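Local coordinates for protein Bse634I restriction endonuclease (Geobacillus stearothermophilus, PDB 1KNV) that probably cuts double-stranded DNA at a specific recognition sequence, as a metal-dependent restriction endonuclease of the PD-(D/E)XK clan, at residues Ser8-Glu13 and Leu30-His35; Trp88-Lys93 and Asp282-Leu287; Lys114-Glu119 and Asp189-Gly194; Thr257-Asn262 and Thr266-Val271. All coordinates share one frame; numbering follows the deposited sequence.

Contact 1 (Ser8-Glu13 and Leu30-His35); sequences SNCVEE and LIELYH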
loop_
_atom_site.group_PDB
_atom_site.type_symbol
_atom_site.label_atom_id
_atom_site.label_comp_id
_atom_site.label_asym_id
_atom_site.label_seq_id
_atom_site.Cartn_x
_atom_site.Cartn_y
_atom_site.Cartn_z
ATOM N N SER B 8 -13.334 57.565 19.898
ATOM C CA SER B 8 -13.347 56.174 19.448
ATOM C C SER B 8 -12.500 55.326 20.382
ATOM O O SER B 8 -11.616 55.835 21.077
ATOM C CB SER B 8 -12.821 56.032 18.014
ATOM O OG SER B 8 -12.798 54.661 17.649
ATOM N N ASN B 9 -12.802 54.033 20.414
ATOM C CA ASN B 9 -12.077 53.080 21.247
ATOM C C ASN B 9 -11.323 52.088 20.369
ATOM O O ASN B 9 -10.852 51.052 20.839
ATOM C CB ASN B 9 -13.053 52.330 22.154
ATOM C CG ASN B 9 -13.554 53.184 23.292
ATOM O OD1 ASN B 9 -14.653 52.980 23.801
ATOM N ND2 ASN B 9 -12.740 54.149 23.707
ATOM N N CYS B 10 -11.210 52.419 19.086
ATOM C CA CYS B 10 -10.527 51.560 18.130
ATOM C C CYS B 10 -9.019 51.741 18.217
ATOM O O CYS B 10 -8.277 51.262 17.361
ATOM C CB CYS B 10 -11.011 51.859 16.715
ATOM S SG CYS B 10 -10.584 53.491 16.138
ATOM N N VAL B 11 -8.586 52.455 19.252
ATOM C CA VAL B 11 -7.172 52.706 19.528
ATOM C C VAL B 11 -7.068 52.905 21.037
ATOM O O VAL B 11 -7.996 53.413 21.667
ATOM C CB VAL B 11 -6.628 53.970 18.799
ATOM C CG1 VAL B 11 -6.651 53.758 17.296
ATOM C CG2 VAL B 11 -7.442 55.195 19.178
ATOM N N GLU B 12 -5.949 52.495 21.618
ATOM C CA GLU B 12 -5.759 52.610 23.058
ATOM C C GLU B 12 -4.323 52.986 23.397
ATOM O O GLU B 12 -3.388 52.574 22.709
ATOM C CB GLU B 12 -6.142 51.279 23.716
ATOM C CG GLU B 12 -5.598 51.037 25.106
ATOM C CD GLU B 12 -6.095 49.723 25.683
ATOM O OE1 GLU B 12 -6.181 48.735 24.926
ATOM O OE2 GLU B 12 -6.392 49.675 26.896
ATOM N N GLU B 13 -4.152 53.801 24.437
ATOM C CA GLU B 13 -2.811 54.201 24.857
ATOM C C GLU B 13 -2.442 53.363 26.059
ATOM O O GLU B 13 -3.276 53.030 26.897
ATOM C CB GLU B 13 -2.716 55.658 25.313
ATOM C CG GLU B 13 -3.799 56.610 24.876
ATOM C CD GLU B 13 -3.620 57.974 25.539
ATOM O OE1 GLU B 13 -2.815 58.066 26.501
ATOM O OE2 GLU B 13 -4.284 58.945 25.112
ATOM N N LEU B 30 -14.607 47.187 14.646
ATOM C CA LEU B 30 -15.681 46.446 13.982
ATOM C C LEU B 30 -17.054 46.785 14.534
ATOM O O LEU B 30 -17.983 47.076 13.781
ATOM C CB LEU B 30 -15.449 44.941 14.112
ATOM C CG LEU B 30 -14.363 44.348 13.221
ATOM C CD1 LEU B 30 -14.111 42.923 13.622
ATOM C CD2 LEU B 30 -14.790 44.418 11.775
ATOM N N ILE B 31 -17.178 46.734 15.851
ATOM C CA ILE B 31 -18.441 47.025 16.507
ATOM C C ILE B 31 -18.898 48.453 16.223
ATOM O O ILE B 31 -20.053 48.686 15.864
ATOM C CB ILE B 31 -18.316 46.816 18.022
ATOM C CG1 ILE B 31 -17.853 45.388 18.300
ATOM C CG2 ILE B 31 -19.650 47.078 18.695
ATOM C CD1 ILE B 31 -17.644 45.103 19.747
ATOM N N GLU B 32 -17.975 49.398 16.382
ATOM C CA GLU B 32 -18.252 50.807 16.146
ATOM C C GLU B 32 -18.729 51.068 14.728
ATOM O O GLU B 32 -19.544 51.959 14.508
ATOM C CB GLU B 32 -16.998 51.654 16.438
ATOM C CG GLU B 32 -16.825 52.006 17.917
ATOM C CD GLU B 32 -15.466 52.620 18.209
ATOM O OE1 GLU B 32 -14.924 53.299 17.308
ATOM O OE2 GLU B 32 -14.957 52.427 19.334
ATOM N N LEU B 33 -18.234 50.299 13.768
ATOM C CA LEU B 33 -18.637 50.526 12.386
ATOM C C LEU B 33 -19.715 49.556 11.905
ATOM O O LEU B 33 -20.212 49.684 10.788
ATOM C CB LEU B 33 -17.438 50.454 11.454
ATOM C CG LEU B 33 -16.349 51.489 11.625
ATOM C CD1 LEU B 33 -15.270 51.293 10.574
ATOM C CD2 LEU B 33 -16.996 52.833 11.499
ATOM N N TYR B 34 -20.107 48.605 12.751
ATOM C CA TYR B 34 -21.154 47.662 12.367
ATOM C C TYR B 34 -22.217 47.439 13.441
ATOM O O TYR B 34 -22.562 46.309 13.778
ATOM C CB TYR B 34 -20.546 46.329 11.931
ATOM C CG TYR B 34 -19.613 46.474 10.745
ATOM C CD1 TYR B 34 -18.245 46.632 10.926
ATOM C CD2 TYR B 34 -20.106 46.493 9.451
ATOM C CE1 TYR B 34 -17.390 46.811 9.842
ATOM C CE2 TYR B 34 -19.260 46.675 8.365
ATOM C CZ TYR B 34 -17.908 46.833 8.576
ATOM O OH TYR B 34 -17.062 47.021 7.508
ATOM N N HIS B 35 -22.752 48.543 13.950
ATOM C CA HIS B 35 -23.798 48.511 14.959
ATOM C C HIS B 35 -25.118 48.075 14.352
ATOM O O HIS B 35 -25.991 47.605 15.071
ATOM C CB HIS B 35 -24.011 49.900 15.573
ATOM C CG HIS B 35 -23.113 50.208 16.730
ATOM N ND1 HIS B 35 -21.874 50.797 16.582
ATOM C CD2 HIS B 35 -23.289 50.039 18.063
ATOM C CE1 HIS B 35 -21.329 50.982 17.771
ATOM N NE2 HIS B 35 -22.168 50.531 18.689
#

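Contact 2 (Trp88-Lys93 and Asp282-Leu287); sequences WNYRVK and DIDKML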
loop_
_atom_site.group_PDB
_atom_site.type_symbol
_atom_site.label_atom_id
_atom_site.label_comp_id
_atom_site.label_asym_id
_atom_site.label_seq_id
_atom_site.Cartn_x
_atom_site.Cartn_y
_atom_site.Cartn_z
ATOM N N TRP B 88 -20.687 31.809 9.425
ATOM C CA TRP B 88 -21.720 31.558 10.423
ATOM C C TRP B 88 -23.101 31.831 9.822
ATOM O O TRP B 88 -24.021 31.036 10.008
ATOM C CB TRP B 88 -21.482 32.426 11.667
ATOM C CG TRP B 88 -22.585 32.376 12.690
ATOM C CD1 TRP B 88 -23.870 32.828 12.541
ATOM C CD2 TRP B 88 -22.495 31.870 14.022
ATOM N NE1 TRP B 88 -24.583 32.634 13.697
ATOM C CE2 TRP B 88 -23.766 32.049 14.621
ATOM C CE3 TRP B 88 -21.468 31.284 14.767
ATOM C CZ2 TRP B 88 -24.029 31.662 15.938
ATOM C CZ3 TRP B 88 -21.733 30.900 16.076
ATOM C CH2 TRP B 88 -23.005 31.090 16.647
ATOM N N ASN B 89 -23.248 32.940 9.097
ATOM C CA ASN B 89 -24.537 33.261 8.488
ATOM C C ASN B 89 -24.844 32.370 7.277
ATOM O O ASN B 89 -26.009 32.160 6.931
ATOM C CB ASN B 89 -24.588 34.737 8.075
ATOM C CG ASN B 89 -24.665 35.681 9.270
ATOM O OD1 ASN B 89 -25.226 35.341 10.310
ATOM N ND2 ASN B 89 -24.117 36.883 9.112
ATOM N N TYR B 90 -23.800 31.845 6.637
ATOM C CA TYR B 90 -23.961 30.967 5.481
ATOM C C TYR B 90 -24.689 29.674 5.831
ATOM O O TYR B 90 -25.628 29.283 5.139
ATOM C CB TYR B 90 -22.598 30.613 4.869
ATOM C CG TYR B 90 -22.656 29.535 3.794
ATOM C CD1 TYR B 90 -22.814 29.857 2.449
ATOM C CD2 TYR B 90 -22.565 28.190 4.133
ATOM C CE1 TYR B 90 -22.879 28.860 1.470
ATOM C CE2 TYR B 90 -22.633 27.193 3.165
ATOM C CZ TYR B 90 -22.788 27.533 1.840
ATOM O OH TYR B 90 -22.865 26.526 0.906
ATOM N N ARG B 91 -24.257 28.997 6.891
ATOM C CA ARG B 91 -24.917 27.746 7.235
ATOM C C ARG B 91 -26.331 28.008 7.711
ATOM O O ARG B 91 -27.194 27.127 7.639
ATOM C CB ARG B 91 -24.136 26.959 8.291
ATOM C CG ARG B 91 -24.011 27.614 9.636
ATOM C CD ARG B 91 -23.602 26.585 10.695
ATOM N NE ARG B 91 -24.658 25.607 10.986
ATOM C CZ ARG B 91 -25.768 25.872 11.675
ATOM N NH1 ARG B 91 -25.991 27.087 12.155
ATOM N NH2 ARG B 91 -26.655 24.912 11.900
ATOM N N VAL B 92 -26.578 29.225 8.186
ATOM C CA VAL B 92 -27.911 29.569 8.650
ATOM C C VAL B 92 -28.832 29.805 7.467
ATOM O O VAL B 92 -29.869 29.162 7.367
ATOM C CB VAL B 92 -27.914 30.823 9.537
ATOM C CG1 VAL B 92 -29.340 31.292 9.749
ATOM C CG2 VAL B 92 -27.282 30.508 10.877
ATOM N N LYS B 93 -28.457 30.697 6.556
ATOM C CA LYS B 93 -29.326 30.970 5.415
ATOM C C LYS B 93 -29.455 29.807 4.436
ATOM O O LYS B 93 -30.444 29.718 3.701
ATOM C CB LYS B 93 -28.878 32.237 4.682
ATOM C CG LYS B 93 -27.574 32.146 3.942
ATOM C CD LYS B 93 -27.234 33.507 3.400
ATOM C CE LYS B 93 -25.980 33.471 2.581
ATOM N NZ LYS B 93 -25.543 34.852 2.257
ATOM N N ASP B 282 -18.481 36.025 -2.743
ATOM C CA ASP B 282 -17.489 35.043 -3.193
ATOM C C ASP B 282 -17.208 33.997 -2.114
ATOM O O ASP B 282 -16.725 32.904 -2.414
ATOM C CB ASP B 282 -16.166 35.714 -3.574
ATOM C CG ASP B 282 -16.256 36.509 -4.858
ATOM O OD1 ASP B 282 -17.130 36.198 -5.704
ATOM O OD2 ASP B 282 -15.429 37.433 -5.024
ATOM N N ILE B 283 -17.492 34.351 -0.862
ATOM C CA ILE B 283 -17.293 33.453 0.262
ATOM C C ILE B 283 -18.385 32.392 0.207
ATOM O O ILE B 283 -18.115 31.204 0.374
ATOM C CB ILE B 283 -17.393 34.210 1.608
ATOM C CG1 ILE B 283 -16.270 35.246 1.718
ATOM C CG2 ILE B 283 -17.330 33.224 2.763
ATOM C CD1 ILE B 283 -16.351 36.122 2.970
ATOM N N ASP B 284 -19.621 32.836 -0.023
ATOM C CA ASP B 284 -20.768 31.932 -0.122
ATOM C C ASP B 284 -20.594 30.983 -1.307
ATOM O O ASP B 284 -20.899 29.796 -1.215
ATOM C CB ASP B 284 -22.072 32.708 -0.340
ATOM C CG ASP B 284 -22.463 33.562 0.840
ATOM O OD1 ASP B 284 -21.884 33.398 1.932
ATOM O OD2 ASP B 284 -23.378 34.397 0.660
ATOM N N LYS B 285 -20.131 31.522 -2.432
ATOM C CA LYS B 285 -19.918 30.717 -3.633
ATOM C C LYS B 285 -18.868 29.634 -3.375
ATOM O O LYS B 285 -19.029 28.492 -3.791
ATOM C CB LYS B 285 -19.488 31.606 -4.803
ATOM C CG LYS B 285 -20.561 32.575 -5.299
ATOM C CD LYS B 285 -20.041 33.353 -6.504
ATOM C CE LYS B 285 -21.075 34.301 -7.083
ATOM N NZ LYS B 285 -20.496 35.069 -8.225
ATOM N N MET B 286 -17.794 30.001 -2.689
ATOM C CA MET B 286 -16.743 29.050 -2.363
ATOM C C MET B 286 -17.304 27.923 -1.508
ATOM O O MET B 286 -17.074 26.755 -1.783
ATOM C CB MET B 286 -15.625 29.738 -1.587
ATOM C CG MET B 286 -14.688 28.755 -0.916
ATOM S SD MET B 286 -13.385 29.571 -0.046
ATOM C CE MET B 286 -14.232 30.171 1.381
ATOM N N LEU B 287 -18.037 28.287 -0.461
ATOM C CA LEU B 287 -18.613 27.300 0.433
ATOM C C LEU B 287 -19.616 26.439 -0.289
ATOM O O LEU B 287 -19.759 25.263 0.018
ATOM C CB LEU B 287 -19.267 27.989 1.626
ATOM C CG LEU B 287 -18.255 28.678 2.538
ATOM C CD1 LEU B 287 -18.969 29.478 3.624
ATOM C CD2 LEU B 287 -17.330 27.604 3.138
HETATM O O HOH W 1 -23.206 34.112 4.377
#

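Contact 3 (Lys114-Glu119 and Asp189-Gly194); sequences KIFDNE and DSLVAG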
loop_
_atom_site.group_PDB
_atom_site.type_symbol
_atom_site.label_atom_id
_atom_site.label_comp_id
_atom_site.label_asym_id
_atom_site.label_seq_id
_atom_site.Cartn_x
_atom_site.Cartn_y
_atom_site.Cartn_z
ATOM N N LYS B 114 -7.266 18.694 18.085
ATOM C CA LYS B 114 -7.917 18.538 19.372
ATOM C C LYS B 114 -9.433 18.453 19.248
ATOM O O LYS B 114 -10.118 18.203 20.236
ATOM C CB LYS B 114 -7.510 19.689 20.293
ATOM C CG LYS B 114 -6.042 19.620 20.693
ATOM C CD LYS B 114 -5.501 20.950 21.171
ATOM C CE LYS B 114 -6.141 21.372 22.461
ATOM N NZ LYS B 114 -5.637 22.706 22.895
ATOM N N ILE B 115 -9.971 18.657 18.046
ATOM C CA ILE B 115 -11.420 18.551 17.875
ATOM C C ILE B 115 -11.799 17.084 17.704
ATOM O O ILE B 115 -12.957 16.703 17.857
ATOM C CB ILE B 115 -11.952 19.357 16.651
ATOM C CG1 ILE B 115 -11.478 18.734 15.336
ATOM C CG2 ILE B 115 -11.498 20.812 16.751
ATOM C CD1 ILE B 115 -12.201 19.305 14.120
ATOM N N PHE B 116 -10.805 16.263 17.393
ATOM C CA PHE B 116 -11.018 14.838 17.207
ATOM C C PHE B 116 -11.346 14.124 18.508
ATOM O O PHE B 116 -10.898 14.537 19.579
ATOM C CB PHE B 116 -9.766 14.212 16.605
ATOM C CG PHE B 116 -9.588 14.496 15.147
ATOM C CD1 PHE B 116 -8.312 14.511 14.584
ATOM C CD2 PHE B 116 -10.696 14.697 14.327
ATOM C CE1 PHE B 116 -8.135 14.719 13.215
ATOM C CE2 PHE B 116 -10.542 14.905 12.968
ATOM C CZ PHE B 116 -9.252 14.916 12.405
ATOM N N ASP B 117 -12.128 13.050 18.413
ATOM C CA ASP B 117 -12.468 12.277 19.595
ATOM C C ASP B 117 -11.226 11.543 20.092
ATOM O O ASP B 117 -10.188 11.489 19.420
ATOM C CB ASP B 117 -13.623 11.295 19.306
ATOM C CG ASP B 117 -13.369 10.380 18.108
ATOM O OD1 ASP B 117 -14.359 9.844 17.568
ATOM O OD2 ASP B 117 -12.212 10.165 17.702
ATOM N N ASN B 118 -11.325 10.984 21.282
ATOM C CA ASN B 118 -10.206 10.277 21.873
ATOM C C ASN B 118 -9.645 9.126 21.025
ATOM O O ASN B 118 -8.430 8.983 20.884
ATOM C CB ASN B 118 -10.621 9.760 23.250
ATOM C CG ASN B 118 -9.530 8.979 23.919
ATOM O OD1 ASN B 118 -8.446 9.509 24.204
ATOM N ND2 ASN B 118 -9.799 7.701 24.171
ATOM N N GLU B 119 -10.526 8.304 20.469
ATOM C CA GLU B 119 -10.100 7.168 19.664
ATOM C C GLU B 119 -9.185 7.584 18.516
ATOM O O GLU B 119 -8.156 6.955 18.271
ATOM C CB GLU B 119 -11.331 6.434 19.127
ATOM C CG GLU B 119 -11.042 5.339 18.122
ATOM C CD GLU B 119 -12.305 4.627 17.662
ATOM O OE1 GLU B 119 -13.354 5.288 17.491
ATOM O OE2 GLU B 119 -12.249 3.400 17.452
ATOM N N ASP B 189 -13.972 11.093 10.466
ATOM C CA ASP B 189 -14.539 11.242 9.128
ATOM C C ASP B 189 -15.645 12.292 9.052
ATOM O O ASP B 189 -16.393 12.357 8.075
ATOM C CB ASP B 189 -15.048 9.901 8.604
ATOM C CG ASP B 189 -16.109 9.288 9.485
ATOM O OD1 ASP B 189 -16.814 8.397 8.978
ATOM O OD2 ASP B 189 -16.240 9.678 10.666
ATOM N N SER B 190 -15.721 13.135 10.075
ATOM C CA SER B 190 -16.735 14.180 10.103
ATOM C C SER B 190 -16.244 15.472 9.439
ATOM O O SER B 190 -17.032 16.341 9.138
ATOM C CB SER B 190 -17.181 14.475 11.541
ATOM O OG SER B 190 -18.045 13.452 12.015
ATOM N N LEU B 191 -14.940 15.592 9.207
ATOM C CA LEU B 191 -14.380 16.779 8.548
ATOM C C LEU B 191 -14.613 16.544 7.080
ATOM O O LEU B 191 -14.405 15.470 6.606
ATOM C CB LEU B 191 -12.913 16.837 8.626
ATOM C CG LEU B 191 -12.490 16.469 9.991
ATOM C CD1 LEU B 191 -11.105 16.342 9.882
ATOM C CD2 LEU B 191 -12.788 17.511 10.945
ATOM N N VAL B 192 -15.022 17.547 6.367
ATOM C CA VAL B 192 -15.205 17.318 4.983
ATOM C C VAL B 192 -14.185 18.096 4.245
ATOM O O VAL B 192 -13.665 17.597 3.270
ATOM C CB VAL B 192 -16.666 17.548 4.579
ATOM C CG1 VAL B 192 -17.463 16.357 5.170
ATOM C CG2 VAL B 192 -17.208 18.816 5.098
ATOM N N ALA B 193 -13.746 19.198 4.845
ATOM C CA ALA B 193 -12.746 19.994 4.183
ATOM C C ALA B 193 -12.064 21.033 5.065
ATOM O O ALA B 193 -12.552 21.403 6.139
ATOM C CB ALA B 193 -13.367 20.660 2.977
ATOM N N GLY B 194 -10.929 21.507 4.565
ATOM C CA GLY B 194 -10.156 22.541 5.224
ATOM C C GLY B 194 -9.820 23.569 4.157
ATOM O O GLY B 194 -9.667 23.215 2.990
#

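Contact 4 (Thr257-Asn262 and Thr266-Val271); sequences THTIVN and TPERAV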
loop_
_atom_site.group_PDB
_atom_site.type_symbol
_atom_site.label_atom_id
_atom_site.label_comp_id
_atom_site.label_asym_id
_atom_site.label_seq_id
_atom_site.Cartn_x
_atom_site.Cartn_y
_atom_site.Cartn_z
ATOM N N THR B 257 1.628 14.242 -3.128
ATOM C CA THR B 257 2.713 13.266 -3.233
ATOM C C THR B 257 2.436 11.862 -2.702
ATOM O O THR B 257 2.990 10.878 -3.214
ATOM C CB THR B 257 4.025 13.780 -2.571
ATOM O OG1 THR B 257 3.839 13.939 -1.162
ATOM C CG2 THR B 257 4.440 15.106 -3.172
ATOM N N HIS B 258 1.589 11.744 -1.685
ATOM C CA HIS B 258 1.308 10.417 -1.151
ATOM C C HIS B 258 0.440 9.588 -2.092
ATOM O O HIS B 258 0.317 8.371 -1.923
ATOM C CB HIS B 258 0.650 10.496 0.243
ATOM C CG HIS B 258 -0.753 11.015 0.240
ATOM N ND1 HIS B 258 -1.055 12.359 0.266
ATOM C CD2 HIS B 258 -1.945 10.364 0.192
ATOM C CE1 HIS B 258 -2.368 12.516 0.231
ATOM N NE2 HIS B 258 -2.931 11.320 0.184
ATOM N N THR B 259 -0.142 10.226 -3.101
ATOM C CA THR B 259 -1.009 9.500 -4.011
ATOM C C THR B 259 -0.338 8.951 -5.262
ATOM O O THR B 259 -1.014 8.337 -6.085
ATOM C CB THR B 259 -2.217 10.362 -4.455
ATOM O OG1 THR B 259 -1.771 11.448 -5.274
ATOM C CG2 THR B 259 -2.950 10.917 -3.239
ATOM N N ILE B 260 0.971 9.154 -5.422
ATOM C CA ILE B 260 1.634 8.644 -6.624
ATOM C C ILE B 260 2.516 7.422 -6.409
ATOM O O ILE B 260 3.278 7.042 -7.299
ATOM C CB ILE B 260 2.499 9.724 -7.341
ATOM C CG1 ILE B 260 3.706 10.114 -6.484
ATOM C CG2 ILE B 260 1.650 10.944 -7.664
ATOM C CD1 ILE B 260 4.698 11.025 -7.226
ATOM N N VAL B 261 2.413 6.794 -5.242
ATOM C CA VAL B 261 3.222 5.623 -4.970
ATOM C C VAL B 261 2.425 4.318 -4.958
ATOM O O VAL B 261 3.006 3.241 -4.914
ATOM C CB VAL B 261 3.990 5.796 -3.647
ATOM C CG1 VAL B 261 4.892 7.029 -3.746
ATOM C CG2 VAL B 261 3.026 5.947 -2.489
ATOM N N ASN B 262 1.099 4.409 -5.021
ATOM C CA ASN B 262 0.244 3.221 -5.026
ATOM C C ASN B 262 -0.772 3.353 -6.163
ATOM O O ASN B 262 -1.589 4.267 -6.174
ATOM C CB ASN B 262 -0.462 3.096 -3.670
ATOM C CG ASN B 262 -1.437 1.913 -3.596
ATOM O OD1 ASN B 262 -2.120 1.733 -2.580
ATOM N ND2 ASN B 262 -1.508 1.112 -4.658
ATOM N N THR B 266 -6.708 6.918 -5.857
ATOM C CA THR B 266 -7.198 7.851 -6.867
ATOM C C THR B 266 -6.283 9.065 -6.960
ATOM O O THR B 266 -5.866 9.628 -5.948
ATOM C CB THR B 266 -8.646 8.334 -6.556
ATOM O OG1 THR B 266 -8.642 9.145 -5.375
ATOM C CG2 THR B 266 -9.570 7.151 -6.329
ATOM N N PRO B 267 -5.961 9.493 -8.183
ATOM C CA PRO B 267 -5.080 10.658 -8.283
ATOM C C PRO B 267 -5.762 11.884 -7.708
ATOM O O PRO B 267 -6.949 12.096 -7.938
ATOM C CB PRO B 267 -4.853 10.785 -9.787
ATOM C CG PRO B 267 -6.182 10.340 -10.352
ATOM C CD PRO B 267 -6.505 9.114 -9.502
ATOM N N GLU B 268 -5.028 12.682 -6.943
ATOM C CA GLU B 268 -5.617 13.896 -6.405
ATOM C C GLU B 268 -4.594 14.988 -6.165
ATOM O O GLU B 268 -3.411 14.730 -5.913
ATOM C CB GLU B 268 -6.407 13.613 -5.122
ATOM C CG GLU B 268 -5.600 13.191 -3.935
ATOM C CD GLU B 268 -6.470 12.954 -2.710
ATOM O OE1 GLU B 268 -7.122 13.907 -2.239
ATOM O OE2 GLU B 268 -6.507 11.813 -2.215
ATOM N N ARG B 269 -5.062 16.220 -6.279
ATOM C CA ARG B 269 -4.221 17.377 -6.076
ATOM C C ARG B 269 -4.013 17.562 -4.585
ATOM O O ARG B 269 -4.811 17.105 -3.768
ATOM C CB ARG B 269 -4.912 18.632 -6.609
ATOM C CG ARG B 269 -5.416 18.545 -8.016
ATOM C CD ARG B 269 -6.151 19.815 -8.348
ATOM N NE ARG B 269 -6.536 19.874 -9.752
ATOM C CZ ARG B 269 -7.171 20.907 -10.311
ATOM N NH1 ARG B 269 -7.491 21.971 -9.576
ATOM N NH2 ARG B 269 -7.501 20.874 -11.601
ATOM N N ALA B 270 -2.939 18.251 -4.235
ATOM C CA ALA B 270 -2.662 18.547 -2.849
ATOM C C ALA B 270 -3.735 19.552 -2.446
ATOM O O ALA B 270 -4.200 19.550 -1.315
ATOM C CB ALA B 270 -1.277 19.169 -2.716
ATOM N N VAL B 271 -4.121 20.411 -3.388
ATOM C CA VAL B 271 -5.131 21.441 -3.158
ATOM C C VAL B 271 -6.207 21.179 -4.180
ATOM O O VAL B 271 -5.991 21.367 -5.370
ATOM C CB VAL B 271 -4.549 22.855 -3.382
ATOM C CG1 VAL B 271 -5.534 23.922 -2.922
ATOM C CG2 VAL B 271 -3.250 23.005 -2.615
HETATM O O HOH W 2 -6.057 10.908 0.250
#

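Contact 1 (Ser8-Glu13 and Leu30-His35)
Glu-32 reaches Ser-8 and Asn-9 because its CG sits beside its own backbone N (chi1 -84°) and the chain then runs straight on, carrying the carboxylate off the last turn of helix 26-33. On the other side Ser-8 turns its hydroxyl beside its carbonyl carbon (chi1 177°), facing the same carboxylate. The surer of the two grips is the backbone one. Asn-9 N donates to Glu-32 OE2 over 2.9 Å, at an N-H...O angle of 154°, and Glu-32 OE2 accepts with its syn lone pair, on the side of the other oxygen. Asn-9 CB packs against that same atom, 3.4 Å from Glu-32 OE2. Ser-8 OG is modelled 2.5 Å from Glu-32 OE1 as a donor, but its place is less sure, because it stands too close to a neighbour. The same caution applies to the 3.1 Å bond from Cys-10 N back to Ser-8 OG, which makes an ST turn. That turn leads straight into strand 11-16, the first arm of a two-stranded antiparallel hairpin with 19-24, and helix 26-33 follows directly after the second arm. Glu-32 thus links the entry of the hairpin to the helix that comes out of it, and the bond from Asn-28 ND2 to Asn-9 O joins the same two parts. Tyr-53 of helix 43-60 adds its hydroxyl to Glu-32 OE1, so the carboxylate has partners at both oxygens. At the end of helix 26-33, His-35 ND1 folds back on Glu-32 O in a weak bond of 3.3 Å.

Contact 2 (Trp88-Lys93 and Asp282-Leu287)
Tyr-90 lies with one ring face on Leu-287, and this is where helices 68-93 and 281-291 pack tightly. Leu-287 CB stands 3.7 Å from the centroid of the Tyr-90 ring and 17° off its normal, a CH-pi contact, while Leu-287 CD1 rests 3.7 Å from Tyr-90 CG. Asp-284 O comes obliquely to the ring, 3.5 Å from Tyr-90 CE1. The ring can lie there because its CG is anti to the backbone N, which throws it across the gap between the axes of segments 88-93 and 282-287, which approach to 10.5 Å and cross at -61°. Its hydroxyl goes on to Asp-288 OD1, one residue past the segment, and Ile-101 of strand 99-103 touches both Tyr-90 and Leu-287. With an alanine in place of Tyr-90, Asp-288 would probably lose its hydroxyl mate and the Leu-287 side chain the ring face it packs on. The other side is looser and polar. Lys-93, an exposed residue, stretches an extended chain to Asp-284 and crosses it at about a right angle. Lys-93 NZ forms a salt bridge with Asp-284 OD2 at 2.7 Å, coming from 35° out of the carboxylate plane. A water is 2.9 Å from Asp-284 OD1 and bonds weakly to Lys-93 NZ, spanning the pair. Asp-284 is itself buried, so the ammonium group and the water are likely to offset the cost of holding its negative charge between the two helices.

Contact 3 (Lys114-Glu119 and Asp189-Gly194)
Leu-191 points its forked end at two residues of 114-119 and sends one methyl mainly to each. Leu-191 CD1 goes to the phenyl ring, 3.4 Å from Phe-116 CZ and 3.5 Å from Phe-116 CE2, coming in at the ring edge and near the ring plane. Leu-191 CD2 meets Ile-115 CD1 at 3.7 Å, methyl against methyl. The Phe-116 and Leu-191 side chains cross at about a right angle. Ile-115 reaches this far because its CG1 lies between the backbone N and the carbonyl carbon (chi1 68°) and its CD1 extends onward from there. One shell out, Ile-150 of strand 147-151 touches both Ile-115 and Leu-191, and Leu-148 also touches Ile-115. Phe-116 also touches Arg-121 and Leu-124 of helix 118-131. The backbones that hold these side chains are themselves fixed: Ile-115 and Asp-117 both bond to Cys-186, and Asp-117 takes the N-cap position of helix 118-131, its side chain capping a backbone N of the first turn and its OD2 bonded to Thr-120 OG1. On the opposing segment, Ser-190 is paired with Arg-151 through the backbone and with Gln-152 through its hydroxyl. Val-192 and Ala-193 both face Ile-149, a classic beta bulge that interrupts the pairing of strands 147-151 and 191-198. Ile-115, Phe-116 and Leu-191 thus form a hydrophobic cluster at the start of strand 191-198, beside strand 147-151, in a mixed central sheet that is consistent with the PD-(D/E)XK nuclease fold.

Contact 4 (Thr257-Asn262 and Thr266-Val271)
Thr-259 and Glu-268 meet at about a right angle, methyl against methylene: Thr-259 CG2 lies 3.6 Å from Glu-268 CG and 3.8 Å from Glu-268 OE2. The same methyl sits over one face of the His-258 ring, offset toward the rim, so one methyl touches both the imidazole and, roughly at right angles to that, the Glu-268 chain. What puts it there is the first torsion (chi1 68°), which sends OG1 between the backbone N and carbonyl carbon, toward Ala-256 O, its hydrogen-bond partner, and leaves CG2 beside the backbone N. Glu-268 runs extended past CG; its OE1 forms a salt bridge with Lys-217 of helix 203-227. Its OE2 accepts from a water at 2.7 Å, and that water lies in the plane of the imidazole at its edge, 3.2 Å from His-258 NE2. With an alanine in place of Thr-259, the carbonyl of Ala-256 would probably lose its hydroxyl partner, and the His-258 face and Glu-268 CG the methyl each packs on. Arg-269 NE bonds to Gln-137 O of the second subunit. Both segments belong to the irregular connection between helix 246-251 and strand 273-276, folded back on itself at a subunit interface.

Along the chain, contact 1 closes first; contact 2 then opens a long loop, shut near the C-terminus, within which contacts 3 and 4 follow in series. Between centres, contact 1 is about 26 Å from contact 2 and about 47 Å from contact 4, but Leu-30 reaches helix 68-93, which also supplies one half of contact 2. The central sheet connects the rest: contact 2 touches strand 99-103, contact 3 joins the start of strand 191-198 to the residues leading into helix 118-131, and the loop of contact 4 leads into strand 273-276. Contact 3 is about 21 Å from both 2 and 4, between centres. The four are separate points of closure, from the N-terminal hairpin to a subunit interface, and none touches another.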